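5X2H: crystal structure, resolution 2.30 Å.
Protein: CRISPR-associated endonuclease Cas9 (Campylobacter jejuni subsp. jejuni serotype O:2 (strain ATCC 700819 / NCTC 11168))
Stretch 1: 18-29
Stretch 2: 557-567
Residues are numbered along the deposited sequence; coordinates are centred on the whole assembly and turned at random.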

# COMPACT_ATOMS: atom_id res chain seq x y z
N SER A 18 6.01 -16.37 -3.63
CA SER A 18 7.37 -15.85 -3.77
C SER A 18 8.23 -16.72 -4.66
O SER A 18 9.46 -16.58 -4.65
CB SER A 18 8.03 -15.70 -2.39
OG SER A 18 7.94 -16.91 -1.66
N SER A 19 7.64 -17.62 -5.44
CA SER A 19 8.41 -18.54 -6.27
C SER A 19 7.65 -18.81 -7.57
O SER A 19 6.43 -18.71 -7.62
CB SER A 19 8.70 -19.85 -5.54
OG SER A 19 7.49 -20.47 -5.12
N ILE A 20 8.41 -19.16 -8.60
CA ILE A 20 7.87 -19.54 -9.90
C ILE A 20 8.57 -20.82 -10.33
O ILE A 20 9.75 -20.78 -10.72
CB ILE A 20 8.05 -18.45 -10.96
CG1 ILE A 20 7.29 -17.18 -10.57
CG2 ILE A 20 7.58 -18.95 -12.32
CD1 ILE A 20 5.79 -17.35 -10.58
N GLY A 21 7.88 -21.95 -10.25
CA GLY A 21 8.38 -23.20 -10.79
C GLY A 21 7.88 -23.40 -12.20
O GLY A 21 6.71 -23.17 -12.50
N TRP A 22 8.77 -23.85 -13.08
CA TRP A 22 8.44 -24.00 -14.49
C TRP A 22 9.08 -25.26 -15.05
O TRP A 22 10.19 -25.64 -14.66
CB TRP A 22 8.87 -22.78 -15.31
CG TRP A 22 10.34 -22.50 -15.25
CD1 TRP A 22 10.98 -21.67 -14.37
CD2 TRP A 22 11.36 -23.03 -16.11
NE1 TRP A 22 12.33 -21.66 -14.63
CE2 TRP A 22 12.59 -22.49 -15.69
CE3 TRP A 22 11.34 -23.92 -17.19
CZ2 TRP A 22 13.79 -22.80 -16.31
CZ3 TRP A 22 12.54 -24.23 -17.81
CH2 TRP A 22 13.75 -23.68 -17.37
N ALA A 23 8.37 -25.90 -15.97
CA ALA A 23 8.84 -27.09 -16.65
C ALA A 23 8.45 -27.02 -18.12
O ALA A 23 7.42 -26.44 -18.47
CB ALA A 23 8.28 -28.37 -16.02
N PHE A 24 9.28 -27.60 -18.98
CA PHE A 24 9.07 -27.59 -20.42
C PHE A 24 9.12 -29.02 -20.93
O PHE A 24 10.15 -29.70 -20.80
CB PHE A 24 10.10 -26.72 -21.12
CG PHE A 24 10.07 -26.82 -22.63
CD1 PHE A 24 8.87 -26.79 -23.32
CD2 PHE A 24 11.25 -26.92 -23.35
CE1 PHE A 24 8.84 -26.88 -24.70
CE2 PHE A 24 11.23 -27.01 -24.73
CZ PHE A 24 10.02 -26.98 -25.40
N SER A 25 8.02 -29.48 -21.52
CA SER A 25 7.91 -30.83 -22.05
C SER A 25 7.64 -30.78 -23.55
O SER A 25 7.08 -29.80 -24.06
CB SER A 25 6.80 -31.62 -21.35
OG SER A 25 6.75 -32.95 -21.82
N GLU A 26 8.05 -31.84 -24.24
CA GLU A 26 7.80 -31.97 -25.67
C GLU A 26 7.88 -33.45 -26.02
O GLU A 26 8.84 -34.12 -25.64
CB GLU A 26 8.82 -31.17 -26.49
CG GLU A 26 8.66 -31.33 -28.00
CD GLU A 26 9.66 -30.52 -28.79
OE1 GLU A 26 10.79 -30.32 -28.31
OE2 GLU A 26 9.31 -30.08 -29.91
N ASN A 27 6.88 -33.95 -26.75
CA ASN A 27 6.78 -35.37 -27.10
C ASN A 27 6.81 -36.24 -25.84
O ASN A 27 7.45 -37.29 -25.81
CB ASN A 27 7.90 -35.77 -28.07
CG ASN A 27 7.71 -35.19 -29.45
OD1 ASN A 27 6.68 -35.41 -30.09
ND2 ASN A 27 8.69 -34.43 -29.91
N ASP A 28 6.12 -35.78 -24.80
CA ASP A 28 6.06 -36.45 -23.50
C ASP A 28 7.43 -36.55 -22.84
O ASP A 28 7.62 -37.36 -21.92
CB ASP A 28 5.42 -37.84 -23.62
CG ASP A 28 4.45 -38.14 -22.49
OD1 ASP A 28 4.20 -37.24 -21.67
OD2 ASP A 28 3.93 -39.27 -22.44
N GLU A 29 8.39 -35.74 -23.27
CA GLU A 29 9.76 -35.78 -22.78
C GLU A 29 10.09 -34.48 -22.06
O GLU A 29 9.94 -33.39 -22.63
CB GLU A 29 10.75 -35.99 -23.93
CG GLU A 29 11.53 -37.29 -23.85
CD GLU A 29 13.03 -37.06 -23.89
OE1 GLU A 29 13.67 -37.14 -22.82
OE2 GLU A 29 13.56 -36.78 -24.98
N HIS A 557 11.60 -28.11 -4.79
CA HIS A 557 10.29 -28.75 -4.85
C HIS A 557 9.27 -27.94 -5.63
O HIS A 557 8.22 -28.49 -6.00
CB HIS A 557 9.76 -29.02 -3.44
CG HIS A 557 9.09 -27.84 -2.80
ND1 HIS A 557 9.78 -26.84 -2.15
CD2 HIS A 557 7.78 -27.50 -2.72
CE1 HIS A 557 8.93 -25.94 -1.70
NE2 HIS A 557 7.71 -26.32 -2.03
N HIS A 558 9.53 -26.66 -5.90
CA HIS A 558 8.63 -25.90 -6.77
C HIS A 558 8.72 -26.38 -8.21
O HIS A 558 7.76 -26.24 -8.97
CB HIS A 558 8.95 -24.41 -6.69
CG HIS A 558 8.83 -23.84 -5.31
ND1 HIS A 558 7.65 -23.90 -4.59
CD2 HIS A 558 9.72 -23.19 -4.53
CE1 HIS A 558 7.84 -23.31 -3.41
NE2 HIS A 558 9.08 -22.88 -3.36
N ALA A 559 9.86 -26.96 -8.60
CA ALA A 559 10.01 -27.46 -9.96
C ALA A 559 9.36 -28.83 -10.13
O ALA A 559 8.75 -29.10 -11.17
CB ALA A 559 11.49 -27.53 -10.34
N ILE A 560 9.47 -29.70 -9.13
CA ILE A 560 8.82 -31.00 -9.23
C ILE A 560 7.31 -30.83 -9.27
O ILE A 560 6.60 -31.64 -9.88
CB ILE A 560 9.25 -31.93 -8.07
CG1 ILE A 560 8.63 -31.50 -6.74
CG2 ILE A 560 10.77 -31.97 -7.95
CD1 ILE A 560 9.04 -32.37 -5.57
N ASP A 561 6.79 -29.77 -8.65
CA ASP A 561 5.37 -29.47 -8.79
C ASP A 561 5.04 -29.05 -10.22
O ASP A 561 4.03 -29.49 -10.77
CB ASP A 561 4.96 -28.37 -7.80
CG ASP A 561 5.15 -28.79 -6.36
OD1 ASP A 561 5.19 -30.01 -6.09
OD2 ASP A 561 5.26 -27.90 -5.49
N ALA A 562 5.89 -28.23 -10.83
CA ALA A 562 5.67 -27.84 -12.22
C ALA A 562 5.77 -29.04 -13.15
O ALA A 562 5.06 -29.12 -14.16
CB ALA A 562 6.67 -26.75 -12.62
N VAL A 563 6.67 -29.98 -12.84
CA VAL A 563 6.71 -31.23 -13.59
C VAL A 563 5.39 -31.98 -13.44
O VAL A 563 4.92 -32.62 -14.39
CB VAL A 563 7.92 -32.08 -13.15
CG1 VAL A 563 7.91 -33.43 -13.84
CG2 VAL A 563 9.21 -31.35 -13.44
N ILE A 564 4.77 -31.90 -12.26
CA ILE A 564 3.47 -32.53 -12.07
C ILE A 564 2.40 -31.79 -12.86
O ILE A 564 1.52 -32.42 -13.46
CB ILE A 564 3.12 -32.59 -10.57
CG1 ILE A 564 4.03 -33.59 -9.85
CG2 ILE A 564 1.66 -32.94 -10.36
CD1 ILE A 564 3.72 -33.74 -8.38
N ILE A 565 2.46 -30.45 -12.89
CA ILE A 565 1.45 -29.68 -13.61
C ILE A 565 1.46 -30.03 -15.09
O ILE A 565 0.41 -30.06 -15.74
CB ILE A 565 1.66 -28.17 -13.39
CG1 ILE A 565 1.79 -27.83 -11.91
CG2 ILE A 565 0.52 -27.37 -13.99
CD1 ILE A 565 0.67 -28.35 -11.07
N ALA A 566 2.65 -30.31 -15.64
CA ALA A 566 2.76 -30.63 -17.05
C ALA A 566 2.20 -32.01 -17.38
O ALA A 566 1.82 -32.26 -18.53
CB ALA A 566 4.21 -30.54 -17.50
N TYR A 567 2.13 -32.91 -16.40
CA TYR A 567 1.65 -34.27 -16.63
C TYR A 567 0.42 -34.57 -15.78
O TYR A 567 -0.69 -34.74 -16.30
CB TYR A 567 2.75 -35.29 -16.35
CG TYR A 567 3.95 -35.17 -17.26
CD1 TYR A 567 3.80 -34.74 -18.58
CD2 TYR A 567 5.22 -35.48 -16.81
CE1 TYR A 567 4.90 -34.63 -19.42
CE2 TYR A 567 6.32 -35.38 -17.65
CZ TYR A 567 6.15 -34.95 -18.95
OH TYR A 567 7.25 -34.84 -19.78

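The helix of stretch 2 packs against strand 19-26, with their axes 6.2 Å apart at closest approach and their N-to-C directions 46° apart. The contact buries 455 Å², both sides summed. Along the strand, Ser19, Ala23 and Ser25 point toward the helix, and Gly21 faces it without a side chain. Ile20, Trp22 and Phe24 point away.

His557 makes no contact with the strand. His558 points toward it and presents a ring face to Ser19. Ser19 CB lies 3.8 Å from the centroid of the His558 ring, 18° off the ring normal, in a CH-pi contact. Ser19 OG is 3.3 Å from His558 CE1. Ser19 CB and OG both lie close to the ring.

The carbonyl of His558 meets Gly21. Gly21 CA is 3.6 Å from His558 O in a nearly straight CA-H...O contact. A CB on Gly21 would lie 2.1 Å from His558 O, a clash, so glycine suits this tight crossing. Here Gly21 CA and Ala559 CA are 4.6 Å apart.

Ile560 points away, and Asp561 also stays clear of the strand. One turn on from His558, Ala562 points toward the strand. Its CB lies 3.6 Å from Gly21 C and 3.6 Å from Trp22 N, so the methyl rests on the strand backbone. Ala562 CB is also 4.1 Å from Ala23 CB. Val563 points sideways, yet its CG2 reaches to 4.0 Å from Ala23 CB. These apolar groups are buried and pack closely.

Ile564 points away. Tyr567, the last residue of stretch 2, is exposed and points toward stretch 1. Its OH hydrogen-bonds Ser25 OG at 2.8 Å; either hydroxyl could be the donor. The long tyrosine side chain reaches the buried serine and also the Glu26-Glu29 type I' turn, where Asp28 OD1 lies 3.5 Å from Tyr567 CE1.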